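Long-range contact in histidine kinase (Paraburkholderia phymatum, PDB 6NB0), which probably autophosphorylates on a histidine with ATP as phosphate donor, acting as the sensor kinase of a phosphorelay: residues A[189-194]-A[212-217]. Sequence-based numbering, arbitrary orientation.
Sequences EASASG and VSWQAT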
loop_
_atom_site.group_PDB
_atom_site.type_symbol
_atom_site.label_atom_id
_atom_site.label_comp_id
_atom_site.label_asym_id
_atom_site.label_seq_id
_atom_site.Cartn_x
_atom_site.Cartn_y
_atom_site.Cartn_z
ATOM N N GLU A 189 6.805 8.079 16.451
ATOM C CA GLU A 189 8.057 7.991 15.688
ATOM C C GLU A 189 8.894 9.240 15.872
ATOM O O GLU A 189 10.134 9.179 15.894
ATOM C CB GLU A 189 7.763 7.762 14.195
ATOM C CG GLU A 189 7.280 6.342 13.843
ATOM C CD GLU A 189 8.433 5.365 13.625
ATOM O OE1 GLU A 189 9.523 5.581 14.196
ATOM O OE2 GLU A 189 8.250 4.372 12.897
ATOM N N ALA A 190 8.234 10.379 16.031
ATOM C CA ALA A 190 8.901 11.653 16.254
ATOM C C ALA A 190 8.986 12.018 17.737
ATOM O O ALA A 190 8.956 13.207 18.091
ATOM C CB ALA A 190 8.181 12.752 15.468
ATOM N N SER A 191 9.107 11.018 18.621
ATOM C CA SER A 191 9.266 11.257 20.053
ATOM C C SER A 191 10.514 10.566 20.580
ATOM O O SER A 191 10.873 9.474 20.129
ATOM C CB SER A 191 8.041 10.753 20.851
ATOM O OG SER A 191 6.869 11.506 20.568
ATOM N N ALA A 192 11.152 11.201 21.568
ATOM C CA ALA A 192 12.249 10.605 22.312
ATOM C C ALA A 192 11.705 9.855 23.530
ATOM O O ALA A 192 10.628 10.163 24.035
ATOM C CB ALA A 192 13.256 11.670 22.777
ATOM N N SER A 193 12.488 8.882 24.005
ATOM C CA SER A 193 12.125 8.094 25.188
ATOM C C SER A 193 11.641 8.980 26.335
ATOM O O SER A 193 12.272 9.990 26.675
ATOM C CB SER A 193 13.339 7.265 25.643
ATOM O OG SER A 193 13.022 6.506 26.812
ATOM N N GLY A 194 10.524 8.578 26.960
ATOM C CA GLY A 194 9.988 9.305 28.097
ATOM C C GLY A 194 9.013 10.414 27.747
ATOM O O GLY A 194 8.392 10.986 28.651
ATOM N N VAL A 212 -3.535 15.019 18.123
ATOM C CA VAL A 212 -2.394 14.411 18.800
ATOM C C VAL A 212 -1.410 15.537 19.093
ATOM O O VAL A 212 -1.081 16.323 18.197
ATOM C CB VAL A 212 -1.760 13.292 17.955
ATOM C CG1 VAL A 212 -0.450 12.849 18.562
ATOM C CG2 VAL A 212 -2.708 12.088 17.840
ATOM N N SER A 213 -1.002 15.670 20.359
ATOM C CA SER A 213 -0.073 16.717 20.750
ATOM C C SER A 213 1.078 16.110 21.535
ATOM O O SER A 213 0.887 15.186 22.331
ATOM C CB SER A 213 -0.758 17.822 21.572
ATOM O OG SER A 213 -1.320 17.321 22.768
ATOM N N TRP A 214 2.282 16.626 21.289
ATOM C CA TRP A 214 3.467 16.039 21.907
ATOM C C TRP A 214 4.654 16.964 21.731
ATOM O O TRP A 214 4.683 17.793 20.815
ATOM C CB TRP A 214 3.779 14.657 21.297
ATOM C CG TRP A 214 4.512 14.655 19.982
ATOM C CD1 TRP A 214 5.801 14.242 19.768
ATOM C CD2 TRP A 214 3.989 15.021 18.682
ATOM N NE1 TRP A 214 6.120 14.341 18.423
ATOM C CE2 TRP A 214 5.032 14.825 17.740
ATOM C CE3 TRP A 214 2.756 15.506 18.228
ATOM C CZ2 TRP A 214 4.867 15.080 16.369
ATOM C CZ3 TRP A 214 2.594 15.761 16.867
ATOM C CH2 TRP A 214 3.641 15.552 15.956
ATOM N N GLN A 215 5.625 16.831 22.639
ATOM C CA GLN A 215 6.901 17.519 22.487
ATOM C C GLN A 215 7.771 16.719 21.522
ATOM O O GLN A 215 8.188 15.600 21.831
ATOM C CB GLN A 215 7.584 17.691 23.846
ATOM C CG GLN A 215 8.536 18.861 23.861
ATOM C CD GLN A 215 7.814 20.200 23.866
ATOM O OE1 GLN A 215 8.351 21.205 23.403
ATOM N NE2 GLN A 215 6.593 20.219 24.401
ATOM N N ALA A 216 8.047 17.290 20.348
ATOM C CA ALA A 216 8.639 16.530 19.252
ATOM C C ALA A 216 10.155 16.476 19.357
ATOM O O ALA A 216 10.797 17.446 19.769
ATOM C CB ALA A 216 8.251 17.145 17.903
ATOM N N THR A 217 10.724 15.329 18.967
ATOM C CA THR A 217 12.157 15.174 18.704
ATOM C C THR A 217 12.242 14.635 17.284
ATOM O O THR A 217 12.296 13.413 17.066
ATOM C CB THR A 217 12.828 14.228 19.701
ATOM O OG1 THR A 217 12.591 14.696 21.035
ATOM C CG2 THR A 217 14.347 14.149 19.452
HETATM O O HOH W 1 10.256 13.914 22.146
#
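The indole of Trp214 turns its N-H edge to Ala190, whose carbonyl oxygen lies almost in the ring plane, 3.1 Å from NE1, and accepts a hydrogen bond there; Val212 O also lies in plane at the ring's edge. Ser191 comes in obliquely, its OG 3.0 Å from Trp214 CD1, but the hydroxyl's hydrogen-bond partner is the carbonyl of Ala187 in the preceding helix. The indole packs against Ala187 of helix 173-189, Val197 of strand 196-204 and Leu278 of strand 276-283. A chi1 of 81° sets CG between the backbone N and carbonyl carbon, and chi2 of 111° then turns NE1 toward Ala190.

Ala190 is the first residue to leave the helical path, and its carbonyl oxygen is gripped twice. Thr217 N binds Ala190 O at 2.9 Å; it and Trp214 NE1 come from opposite faces of the carbonyl plane. Ala216 CA adds a weaker C-H...O contact. Ala190 CB, a methyl small enough to let the indole edge come close, lies 4.1 Å from Trp214 CZ2.

Farther along, Ala192 CB rests 3.6 Å from Thr217 OG1. A water completes the join: it accepts from Ala192 N at 2.9 Å, donates to Gln215 O, and hydrogen-bonds to Thr217 OG1.

The contact ties the exit of helix 173-189 to the chain leaving strand 207-214 of the mixed sheet, consistent with the ATP-binding catalytic domain of histidine kinases. Its direct hydrogen bonds converge on one carbonyl: just past the helix, Ala190 O is met by one backbone and one indole N-H, which should fix both the loop's path and the tryptophan's rotation.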